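Long-range contacts in beta-glycosidase (Bacteroides caccae, PDB 6T2R), which probably cleaves internal beta-galactosidic linkages in mucin O-glycans, acting as a family 16 endo-glycosidase of the gut microbiota: residues 75-80 with 251-256; 122-127 with 232-237. All coordinates share one frame; numbering follows the deposited sequence.

Contact 1 (75-80 with 251-256)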
# COMPACT_ATOMS: atom_id res chain seq x y z
N LEU A 75 -5.34 13.71 -3.00
CA LEU A 75 -4.02 13.43 -3.60
C LEU A 75 -4.23 12.69 -4.94
O LEU A 75 -5.05 11.81 -4.98
CB LEU A 75 -3.18 12.59 -2.63
CG LEU A 75 -1.94 11.94 -3.28
CD1 LEU A 75 -0.91 13.03 -3.57
CD2 LEU A 75 -1.37 10.84 -2.38
N ILE A 76 -3.49 13.04 -5.99
CA ILE A 76 -3.59 12.42 -7.35
C ILE A 76 -2.22 11.91 -7.71
O ILE A 76 -1.28 12.71 -7.70
CB ILE A 76 -4.06 13.43 -8.40
CG1 ILE A 76 -5.24 14.25 -7.89
CG2 ILE A 76 -4.38 12.72 -9.71
CD1 ILE A 76 -6.45 13.42 -7.64
N LEU A 77 -2.10 10.64 -8.01
CA LEU A 77 -0.82 10.05 -8.47
C LEU A 77 -1.09 9.49 -9.84
O LEU A 77 -2.17 8.88 -9.96
CB LEU A 77 -0.43 8.95 -7.48
CG LEU A 77 -0.08 9.43 -6.08
CD1 LEU A 77 0.07 8.25 -5.13
CD2 LEU A 77 1.20 10.27 -6.10
N LYS A 78 -0.23 9.77 -10.83
CA LYS A 78 -0.57 9.51 -12.26
C LYS A 78 0.49 8.60 -12.88
O LYS A 78 1.63 8.62 -12.39
CB LYS A 78 -0.69 10.80 -13.07
CG LYS A 78 -1.52 11.88 -12.40
CD LYS A 78 -1.35 13.28 -13.00
CE LYS A 78 -2.06 14.31 -12.15
NZ LYS A 78 -1.96 15.66 -12.76
N GLY A 79 0.05 7.82 -13.85
CA GLY A 79 0.91 7.08 -14.78
C GLY A 79 0.80 7.72 -16.17
O GLY A 79 -0.32 7.90 -16.63
N ILE A 80 1.92 8.08 -16.79
CA ILE A 80 1.96 8.81 -18.09
C ILE A 80 3.03 8.20 -19.00
O ILE A 80 3.99 7.55 -18.53
CB ILE A 80 2.25 10.30 -17.84
CG1 ILE A 80 3.66 10.51 -17.30
CG2 ILE A 80 1.18 10.90 -16.93
CD1 ILE A 80 3.97 11.92 -16.89
N VAL A 251 -3.29 7.95 -16.68
CA VAL A 251 -4.20 7.30 -15.71
C VAL A 251 -3.88 7.85 -14.33
O VAL A 251 -2.70 8.20 -14.07
CB VAL A 251 -4.10 5.78 -15.82
CG1 VAL A 251 -2.78 5.26 -15.25
CG2 VAL A 251 -5.30 5.11 -15.17
N GLU A 252 -4.92 7.97 -13.50
CA GLU A 252 -4.77 8.46 -12.10
C GLU A 252 -5.34 7.46 -11.10
O GLU A 252 -6.16 6.62 -11.47
CB GLU A 252 -5.56 9.74 -11.81
CG GLU A 252 -5.79 10.61 -12.99
CD GLU A 252 -6.46 11.89 -12.56
OE1 GLU A 252 -5.95 12.95 -12.94
OE2 GLU A 252 -7.40 11.83 -11.77
N MET A 253 -4.85 7.57 -9.87
CA MET A 253 -5.52 7.07 -8.65
C MET A 253 -5.70 8.31 -7.80
O MET A 253 -4.81 9.17 -7.84
CB MET A 253 -4.72 6.02 -7.89
CG MET A 253 -3.31 6.44 -7.54
SD MET A 253 -2.34 5.16 -6.67
CE MET A 253 -3.65 4.42 -5.67
N GLU A 254 -6.85 8.41 -7.15
CA GLU A 254 -7.20 9.55 -6.27
C GLU A 254 -7.28 9.03 -4.85
O GLU A 254 -7.98 8.02 -4.62
CB GLU A 254 -8.55 10.14 -6.66
CG GLU A 254 -8.77 10.15 -8.16
CD GLU A 254 -10.16 10.57 -8.57
OE1 GLU A 254 -10.54 11.70 -8.23
OE2 GLU A 254 -10.84 9.75 -9.25
N VAL A 255 -6.61 9.72 -3.94
CA VAL A 255 -6.59 9.32 -2.52
C VAL A 255 -7.22 10.43 -1.69
O VAL A 255 -6.66 11.55 -1.60
CB VAL A 255 -5.16 8.99 -2.08
CG1 VAL A 255 -5.15 8.35 -0.71
CG2 VAL A 255 -4.47 8.11 -3.11
N ASP A 256 -8.34 10.08 -1.07
CA ASP A 256 -9.12 10.94 -0.15
C ASP A 256 -8.38 11.06 1.18
O ASP A 256 -8.24 12.21 1.67
CB ASP A 256 -10.52 10.36 -0.00
CG ASP A 256 -11.53 11.28 0.66
OD1 ASP A 256 -11.20 12.46 0.86
OD2 ASP A 256 -12.61 10.77 0.97
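Within an antiparallel strand pair of the family 16 beta-jelly-roll sandwich, the carboxylate of Glu252 lies with one face under a methyl of Ile76, whose CG2 sits 3.6 Å from Glu252 CD and almost equally far from both oxygens. Its periphery is polar: Glu252 OE2 makes a salt bridge with Arg71, and the side chain of Lys78 runs alongside, its CE 4.2 Å from Glu252 OE1. The lysine does not close an ion pair here; NZ goes on to Glu69. A second carboxylate, that of Glu254, is held through OE2 by Arg115 and His117, while its CB and CG pack on Ile76 CD1. Each of these charges has a partner outside the strand pair, which probably helps keep it ionised.

The pair illustrates how alternation along a strand sorts side chains. Ile76, Lys78, Glu252 and Glu254 share the charged face. Leu75, Leu77, Val251, Met253 and Val255 take the greasy one, where Leu77 CB meets Met253 CG at 3.8 Å and Leu75 lies beside Val255, both pointing the same way. The CG of Met253 is placed between its own backbone N and carbonyl carbon (chi1 53°), close to the Leu77 carbonyl as well.

Six backbone hydrogen bonds join the strands in three reciprocal pairs. The bonds of the middle pair, Leu77 with Met253, are nearly straight, Met253 N reaching Leu77 O at 3.0 Å. Between these pairs the CA-H groups of Ile76, Lys78, Glu252 and Glu254 lean on carbonyl oxygens of the partner strand. At the far end Gly79 brings no side chain to the greasy face; there Gly79 N binds Val251 O at 2.8 Å and the CG1 methyl of Val251 rests 3.9 Å from Gly79 O.

Contact 2 (122-127 with 232-237)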
# COMPACT_ATOMS: atom_id res chain seq x y z
N ALA A 122 -1.90 -0.91 -15.92
CA ALA A 122 -1.88 -0.22 -14.62
C ALA A 122 -2.11 -1.23 -13.47
O ALA A 122 -2.94 -2.17 -13.61
CB ALA A 122 -2.87 0.92 -14.63
N TRP A 123 -1.38 -1.04 -12.37
CA TRP A 123 -1.51 -1.81 -11.11
C TRP A 123 -1.09 -0.92 -9.95
O TRP A 123 -0.07 -1.15 -9.29
CB TRP A 123 -0.72 -3.13 -11.17
CG TRP A 123 0.73 -3.04 -11.51
CD1 TRP A 123 1.31 -2.35 -12.53
CD2 TRP A 123 1.79 -3.76 -10.87
NE1 TRP A 123 2.66 -2.57 -12.55
CE2 TRP A 123 2.99 -3.44 -11.53
CE3 TRP A 123 1.86 -4.62 -9.77
CZ2 TRP A 123 4.23 -3.93 -11.14
CZ3 TRP A 123 3.09 -5.11 -9.38
CH2 TRP A 123 4.26 -4.77 -10.07
N PRO A 124 -1.90 0.12 -9.66
CA PRO A 124 -1.71 0.94 -8.46
C PRO A 124 -1.77 0.07 -7.19
O PRO A 124 -2.54 -0.85 -7.17
CB PRO A 124 -2.89 1.90 -8.48
CG PRO A 124 -3.93 1.10 -9.27
CD PRO A 124 -3.13 0.48 -10.38
N ALA A 125 -0.94 0.38 -6.20
CA ALA A 125 -0.79 -0.42 -4.97
C ALA A 125 -0.83 0.48 -3.74
O ALA A 125 -0.43 1.67 -3.81
CB ALA A 125 0.49 -1.23 -5.01
N ILE A 126 -1.28 -0.09 -2.63
CA ILE A 126 -1.19 0.48 -1.25
C ILE A 126 -0.58 -0.62 -0.40
O ILE A 126 -1.13 -1.72 -0.36
CB ILE A 126 -2.59 0.90 -0.75
CG1 ILE A 126 -3.24 1.92 -1.68
CG2 ILE A 126 -2.51 1.38 0.69
CD1 ILE A 126 -4.72 2.18 -1.47
N TRP A 127 0.53 -0.35 0.28
CA TRP A 127 1.28 -1.46 0.88
C TRP A 127 2.27 -0.95 1.90
O TRP A 127 2.54 0.28 1.92
CB TRP A 127 1.91 -2.28 -0.24
CG TRP A 127 2.86 -1.59 -1.16
CD1 TRP A 127 2.63 -0.53 -2.01
CD2 TRP A 127 4.20 -2.04 -1.47
NE1 TRP A 127 3.75 -0.28 -2.77
CE2 TRP A 127 4.72 -1.18 -2.45
CE3 TRP A 127 5.00 -3.09 -0.97
CZ2 TRP A 127 6.00 -1.33 -2.96
CZ3 TRP A 127 6.28 -3.24 -1.47
CH2 TRP A 127 6.75 -2.37 -2.46
N ILE A 232 2.09 4.29 -1.21
CA ILE A 232 0.90 4.50 -2.08
C ILE A 232 1.43 4.95 -3.43
O ILE A 232 2.14 5.99 -3.45
CB ILE A 232 -0.09 5.53 -1.51
CG1 ILE A 232 -0.52 5.17 -0.09
CG2 ILE A 232 -1.27 5.64 -2.46
CD1 ILE A 232 -1.32 6.21 0.64
N ASP A 233 1.22 4.19 -4.50
CA ASP A 233 1.95 4.54 -5.74
C ASP A 233 1.27 3.89 -6.93
O ASP A 233 0.84 2.73 -6.83
CB ASP A 233 3.43 4.14 -5.64
CG ASP A 233 3.65 2.63 -5.59
OD1 ASP A 233 3.39 2.03 -4.53
OD2 ASP A 233 4.02 2.08 -6.64
N MET A 234 1.17 4.68 -8.00
CA MET A 234 0.80 4.23 -9.34
C MET A 234 1.97 3.40 -9.87
O MET A 234 3.16 3.67 -9.51
CB MET A 234 0.51 5.42 -10.26
CG MET A 234 0.09 5.03 -11.68
SD MET A 234 -1.26 3.85 -11.75
CE MET A 234 -2.64 4.83 -11.14
N GLN A 235 1.62 2.41 -10.67
CA GLN A 235 2.54 1.41 -11.22
C GLN A 235 2.02 1.12 -12.63
O GLN A 235 0.77 1.07 -12.83
CB GLN A 235 2.58 0.17 -10.31
CG GLN A 235 3.19 0.46 -8.95
CD GLN A 235 3.18 -0.68 -7.95
OE1 GLN A 235 2.62 -1.75 -8.16
NE2 GLN A 235 3.77 -0.40 -6.82
N LEU A 236 2.95 0.94 -13.57
CA LEU A 236 2.62 0.62 -14.99
C LEU A 236 3.55 -0.48 -15.52
O LEU A 236 4.79 -0.29 -15.46
CB LEU A 236 2.76 1.90 -15.83
CG LEU A 236 1.61 2.89 -15.73
CD1 LEU A 236 1.94 4.19 -16.48
CD2 LEU A 236 0.31 2.28 -16.25
N GLY A 237 2.97 -1.60 -15.96
CA GLY A 237 3.68 -2.73 -16.58
C GLY A 237 4.41 -3.64 -15.60
O GLY A 237 4.69 -3.25 -14.43
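Gln235 lays its side chain over one face of the Trp123 indole: CB sits 3.6 Å from the centroid of the five-membered ring, nearly on its normal, and OE1 rides farther out above the same face. The amide stands steeply on the ring, 67° between planes. Trp123 CG lies between its own N and carbonyl carbon (chi1 55°), which swings the indole back across the partner segment; NE1 then makes a weak hydrogen bond to Gly237 O at the ring edge. The small Ala125 CB fits against one face of the Gln235 amide, 3.8 Å from NE2.

A second tryptophan is fixed in rotation by a bond in its own plane, Trp127 NE1 giving its hydrogen to Asp233 OD1 at 2.9 Å. Gln235 NE2 approaches the other carboxylate oxygen, Asp233 OD2, at a doubtfully short distance.

The doubly bent Met234 brings SD and CE against the Pro124 ring, CE 4.0 Å from Pro124 CB, and Leu236 CD2 fills the place beside the small Ala122, touching both its CA and its CB. Ile126 and Ile232 meet on the face turned to strand 251-263. Trp127, meanwhile, packs edge-to-face with Trp57 and lies on strand 143-145, whose Glu143 and Asp145 fit the family's ExDxxE active-site signature, so the contact probably borders the carbohydrate-binding cleft of the family 16 jelly roll.

In the fold
The centres of the two contacts are 10 Å apart, and the contacts touch directly. Contact 1 closes the longer span of chain, and both segments of contact 2 fall between its ends; the next strand after 228-233 is 251-263, so a short connection leads from contact 2 back to contact 1. The joint is made of van der Waals packing, side chains against backbone: Leu77 CD1 comes 3.5 Å from Ile232 O, Gly79 CA meets Leu236 CD1, and Met253 N lies near Met234 CE. The apolar face of 75-80 and 251-256 thus lies against contact 2, where Pro124 and Met234 pack on Met253, within a single jelly-roll domain.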